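Local coordinates for cobalamin biosynthesis protein CobN (Mycobacterium tuberculosis, PDB 7C6O), which is the large, catalytic subunit of cobaltochelatase, the enzyme that inserts cobalt into the corrin ring during cobalamin biosynthesis, at residues A[282-294]-A[302-315]. Residues are numbered along the deposited sequence; the frame is centred on the assembly and turned at random. Where two conformers were deposited one is given.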
loop_
_atom_site.group_PDB
_atom_site.type_symbol
_atom_site.label_atom_id
_atom_site.label_comp_id
_atom_site.label_asym_id
_atom_site.label_seq_id
_atom_site.Cartn_x
_atom_site.Cartn_y
_atom_site.Cartn_z
ATOM N N PRO A 282 -0.106 3.001 22.535
ATOM C CA PRO A 282 0.012 2.192 21.317
ATOM C C PRO A 282 -0.894 0.975 21.385
ATOM O O PRO A 282 -0.991 0.303 22.415
ATOM C CB PRO A 282 1.492 1.788 21.296
ATOM C CG PRO A 282 2.173 2.781 22.173
ATOM C CD PRO A 282 1.179 3.113 23.242
ATOM N N ILE A 283 -1.570 0.703 20.274
ATOM C CA ILE A 283 -2.490 -0.421 20.153
ATOM C C ILE A 283 -1.972 -1.296 19.021
ATOM O O ILE A 283 -1.985 -0.884 17.854
ATOM C CB ILE A 283 -3.930 0.042 19.891
ATOM C CG1 ILE A 283 -4.401 0.970 21.016
ATOM C CG2 ILE A 283 -4.863 -1.155 19.735
ATOM C CD1 ILE A 283 -5.808 1.513 20.830
ATOM N N LEU A 284 -1.508 -2.496 19.357
ATOM C CA LEU A 284 -0.827 -3.368 18.412
ATOM C C LEU A 284 -1.689 -4.588 18.129
ATOM O O LEU A 284 -2.187 -5.229 19.059
ATOM C CB LEU A 284 0.537 -3.804 18.954
ATOM C CG LEU A 284 1.529 -2.695 19.321
ATOM C CD1 LEU A 284 1.324 -2.210 20.757
ATOM C CD2 LEU A 284 2.960 -3.158 19.113
ATOM N N GLN A 285 -1.861 -4.908 16.848
ATOM C CA GLN A 285 -2.602 -6.102 16.461
ATOM C C GLN A 285 -1.667 -7.304 16.509
ATOM O O GLN A 285 -0.752 -7.425 15.686
ATOM C CB GLN A 285 -3.209 -5.944 15.070
ATOM C CG GLN A 285 -4.214 -7.034 14.721
ATOM C CD GLN A 285 -5.601 -6.736 15.261
ATOM O OE1 GLN A 285 -6.013 -5.581 15.325
ATOM N NE2 GLN A 285 -6.329 -7.778 15.654
ATOM N N GLY A 286 -1.883 -8.185 17.481
ATOM C CA GLY A 286 -1.202 -9.463 17.497
ATOM C C GLY A 286 -2.002 -10.464 16.695
ATOM O O GLY A 286 -3.145 -10.768 17.045
ATOM N N LEU A 287 -1.427 -10.974 15.611
ATOM C CA LEU A 287 -2.195 -11.772 14.668
ATOM C C LEU A 287 -2.412 -13.181 15.211
ATOM O O LEU A 287 -1.486 -13.812 15.731
ATOM C CB LEU A 287 -1.489 -11.816 13.313
ATOM C CG LEU A 287 -1.154 -10.453 12.697
ATOM C CD1 LEU A 287 -0.408 -10.627 11.387
ATOM C CD2 LEU A 287 -2.414 -9.615 12.491
ATOM N N CYS A 288 -3.647 -13.659 15.105
ATOM C CA CYS A 288 -4.031 -15.016 15.488
ATOM C C CYS A 288 -4.665 -15.642 14.252
ATOM O O CYS A 288 -5.854 -15.439 13.990
ATOM C CB CYS A 288 -4.994 -15.008 16.669
ATOM S SG CYS A 288 -4.327 -14.244 18.155
ATOM N N LEU A 289 -3.874 -16.391 13.491
ATOM C CA LEU A 289 -4.326 -16.845 12.186
ATOM C C LEU A 289 -5.417 -17.898 12.323
ATOM O O LEU A 289 -5.361 -18.770 13.195
ATOM C CB LEU A 289 -3.156 -17.404 11.381
ATOM C CG LEU A 289 -1.982 -16.443 11.185
ATOM C CD1 LEU A 289 -1.061 -16.941 10.085
ATOM C CD2 LEU A 289 -2.478 -15.037 10.883
ATOM N N THR A 290 -6.425 -17.800 11.457
ATOM C CA THR A 290 -7.455 -18.825 11.345
ATOM C C THR A 290 -7.038 -19.965 10.428
ATOM O O THR A 290 -7.895 -20.685 9.904
ATOM C CB THR A 290 -8.766 -18.207 10.853
ATOM O OG1 THR A 290 -8.576 -17.651 9.548
ATOM C CG2 THR A 290 -9.219 -17.110 11.798
ATOM N N SER A 291 -5.735 -20.127 10.222
ATOM C CA SER A 291 -5.133 -21.177 9.421
ATOM C C SER A 291 -4.027 -21.841 10.228
ATOM O O SER A 291 -3.467 -21.223 11.139
ATOM C CB SER A 291 -4.568 -20.610 8.109
ATOM O OG SER A 291 -3.817 -19.434 8.351
ATOM N N PRO A 292 -3.703 -23.098 9.931
ATOM C CA PRO A 292 -2.738 -23.826 10.765
ATOM C C PRO A 292 -1.312 -23.336 10.560
ATOM O O PRO A 292 -0.951 -22.790 9.516
ATOM C CB PRO A 292 -2.895 -25.278 10.301
ATOM C CG PRO A 292 -3.376 -25.163 8.895
ATOM C CD PRO A 292 -4.263 -23.950 8.865
ATOM N N ARG A 293 -0.488 -23.561 11.587
ATOM C CA ARG A 293 0.877 -23.046 11.560
ATOM C C ARG A 293 1.715 -23.695 10.464
ATOM O O ARG A 293 2.570 -23.029 9.869
ATOM C CB ARG A 293 1.547 -23.241 12.919
ATOM C CG ARG A 293 2.915 -22.573 13.025
ATOM C CD ARG A 293 3.568 -22.848 14.367
ATOM N NE ARG A 293 4.837 -22.138 14.517
ATOM C CZ ARG A 293 6.008 -22.604 14.092
ATOM N NH1 ARG A 293 6.078 -23.780 13.483
ATOM N NH2 ARG A 293 7.112 -21.891 14.273
ATOM N N ASP A 294 1.494 -24.981 10.177
ATOM C CA ASP A 294 2.304 -25.645 9.161
ATOM C C ASP A 294 2.126 -24.989 7.796
ATOM O O ASP A 294 3.090 -24.876 7.027
ATOM C CB ASP A 294 1.973 -27.139 9.103
ATOM C CG ASP A 294 0.590 -27.421 8.539
ATOM O OD1 ASP A 294 -0.319 -26.583 8.714
ATOM O OD2 ASP A 294 0.415 -28.491 7.920
ATOM N N GLY A 302 1.523 -15.536 3.661
ATOM C CA GLY A 302 1.486 -15.676 5.108
ATOM C C GLY A 302 0.085 -15.784 5.683
ATOM O O GLY A 302 -0.170 -16.612 6.563
ATOM N N LEU A 303 -0.835 -14.950 5.210
ATOM C CA LEU A 303 -2.189 -14.904 5.743
ATOM C C LEU A 303 -3.194 -15.306 4.675
ATOM O O LEU A 303 -3.015 -15.020 3.487
ATOM C CB LEU A 303 -2.543 -13.503 6.270
ATOM C CG LEU A 303 -2.289 -13.198 7.748
ATOM C CD1 LEU A 303 -0.811 -13.345 8.088
ATOM C CD2 LEU A 303 -2.788 -11.794 8.085
ATOM N N SER A 304 -4.261 -15.972 5.115
ATOM C CA SER A 304 -5.388 -16.229 4.239
ATOM C C SER A 304 -6.025 -14.904 3.827
ATOM O O SER A 304 -5.895 -13.898 4.530
ATOM C CB SER A 304 -6.420 -17.103 4.945
ATOM O OG SER A 304 -7.054 -16.371 5.978
ATOM N N PRO A 305 -6.721 -14.877 2.686
ATOM C CA PRO A 305 -7.445 -13.649 2.308
ATOM C C PRO A 305 -8.397 -13.150 3.384
ATOM O O PRO A 305 -8.545 -11.933 3.554
ATOM C CB PRO A 305 -8.183 -14.070 1.029
ATOM C CG PRO A 305 -7.314 -15.142 0.443
ATOM C CD PRO A 305 -6.781 -15.904 1.631
ATOM N N LEU A 306 -9.041 -14.056 4.126
ATOM C CA LEU A 306 -9.904 -13.628 5.223
ATOM C C LEU A 306 -9.108 -12.908 6.303
ATOM O O LEU A 306 -9.542 -11.870 6.821
ATOM C CB LEU A 306 -10.640 -14.831 5.818
ATOM C CG LEU A 306 -11.139 -14.663 7.258
ATOM C CD1 LEU A 306 -12.282 -13.656 7.335
ATOM C CD2 LEU A 306 -11.551 -16.005 7.854
ATOM N N ASP A 307 -7.940 -13.444 6.662
ATOM C CA ASP A 307 -7.150 -12.827 7.721
ATOM C C ASP A 307 -6.530 -11.508 7.274
ATOM O O ASP A 307 -6.368 -10.599 8.094
ATOM C CB ASP A 307 -6.074 -13.797 8.206
ATOM C CG ASP A 307 -6.649 -14.925 9.048
ATOM O OD1 ASP A 307 -7.877 -14.927 9.283
ATOM O OD2 ASP A 307 -5.876 -15.807 9.475
ATOM N N VAL A 308 -6.187 -11.380 5.988
ATOM C CA VAL A 308 -5.690 -10.103 5.476
ATOM C C VAL A 308 -6.721 -9.007 5.707
ATOM O O VAL A 308 -6.405 -7.922 6.208
ATOM C CB VAL A 308 -5.329 -10.221 3.984
ATOM C CG1 VAL A 308 -5.060 -8.834 3.393
ATOM C CG2 VAL A 308 -4.131 -11.133 3.793
ATOM N N ALA A 309 -7.979 -9.283 5.353
ATOM C CA ALA A 309 -9.030 -8.280 5.479
ATOM C C ALA A 309 -9.375 -8.013 6.941
ATOM O O ALA A 309 -9.439 -6.857 7.372
ATOM C CB ALA A 309 -10.272 -8.729 4.708
ATOM N N SER A 310 -9.597 -9.072 7.723
ATOM C CA SER A 310 -10.184 -8.917 9.049
ATOM C C SER A 310 -9.168 -8.599 10.138
ATOM O O SER A 310 -9.525 -7.950 11.128
ATOM C CB SER A 310 -10.958 -10.184 9.436
ATOM O OG SER A 310 -10.111 -11.319 9.436
ATOM N N GLN A 311 -7.915 -9.034 9.999
ATOM C CA GLN A 311 -6.924 -8.801 11.040
ATOM C C GLN A 311 -5.856 -7.787 10.663
ATOM O O GLN A 311 -5.032 -7.440 11.517
ATOM C CB GLN A 311 -6.246 -10.116 11.440
ATOM C CG GLN A 311 -7.179 -11.082 12.145
ATOM C CD GLN A 311 -6.445 -12.266 12.729
ATOM O OE1 GLN A 311 -5.525 -12.104 13.531
ATOM N NE2 GLN A 311 -6.840 -13.467 12.322
ATOM N N VAL A 312 -5.847 -7.298 9.425
ATOM C CA VAL A 312 -4.842 -6.319 9.026
ATOM C C VAL A 312 -5.507 -5.103 8.391
ATOM O O VAL A 312 -5.453 -4.000 8.945
ATOM C CB VAL A 312 -3.803 -6.945 8.076
ATOM C CG1 VAL A 312 -2.784 -5.895 7.642
ATOM C CG2 VAL A 312 -3.093 -8.103 8.758
ATOM N N ALA A 313 -6.154 -5.296 7.237
ATOM C CA ALA A 313 -6.603 -4.158 6.435
ATOM C C ALA A 313 -7.608 -3.293 7.189
ATOM O O ALA A 313 -7.483 -2.063 7.223
ATOM C CB ALA A 313 -7.204 -4.647 5.116
ATOM N N VAL A 314 -8.620 -3.913 7.787
ATOM C CA VAL A 314 -9.649 -3.159 8.501
ATOM C C VAL A 314 -9.112 -2.676 9.849
ATOM O O VAL A 314 -9.359 -1.515 10.208
ATOM C CB VAL A 314 -10.941 -3.981 8.654
ATOM C CG1 VAL A 314 -11.979 -3.205 9.459
ATOM C CG2 VAL A 314 -11.500 -4.331 7.284
ATOM N N PRO A 315 -8.379 -3.484 10.626
ATOM C CA PRO A 315 -7.765 -2.936 11.851
ATOM C C PRO A 315 -6.881 -1.717 11.614
ATOM O O PRO A 315 -6.707 -0.914 12.539
ATOM C CB PRO A 315 -6.958 -4.121 12.395
ATOM C CG PRO A 315 -7.741 -5.300 11.971
ATOM C CD PRO A 315 -8.250 -4.956 10.587
HETATM O O HOH W 1 -5.514 -10.544 15.680
HETATM O O HOH W 2 -8.366 -18.527 7.257
HETATM O O HOH W 3 -4.099 -16.857 7.786
#
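Q311 and D307, on one side of helix 305-313, hydrogen-bond to the backbone at C288 and T290, packing the helix on the C-terminal end of strand 283-289 of a mixed sheet in a largely buried contact. The helix lies in the connection from this strand to the adjacent parallel strand 321-331, a beta-alpha-beta crossover. The strand and helix axes come within 9.3 Å and run nearly antiparallel, at 156°.

The amide of Q311 serves both backbone groups of C288. Its OE1 accepts from C288 N at 2.9 Å, in the carbonyl plane and on a lone pair. Its NE2 donates to C288 O at 2.8 Å, reaching it from above the plane of the C288 carbonyl. The Q311 chain runs extended beyond CG (chi2 -171°), which carries the amide to the strand. A water bonded to Q311 OE1 also joins G286 O and Q285 NE2. These bonds fix the rotation of the amide.

One turn earlier, D307 faces T290. D307 OD2 takes the T290 N-H on its syn lone pair at 2.9 Å. T290 OG1 lies 2.8 Å from D307 OD1. A second water links D307 OD2 to S291 OG and S304 N. S304 is the N-cap of the helix, and its OG accepts from D307 N at 3.1 Å.

Leucines pack beside this polar row. The side chains of L289 and L303 cross at about a right angle, with L289 CD2 3.6 Å from L303 CG. L287 CD2 rests near CB of Q311 and CG2 of V312. Q311 O is buried without a polar partner; CG of Q285 lies 3.3 Å from it.

Strand 283-289 is an inner strand of the sheet, between parallel strands 246-249 and 321-331. Q285 OE1 is hydrogen-bonded to R320 NH1, just before the latter. C288 turns away from the helix onto F326 and S327, while V312 and A313 touch R603 of helix 595-604.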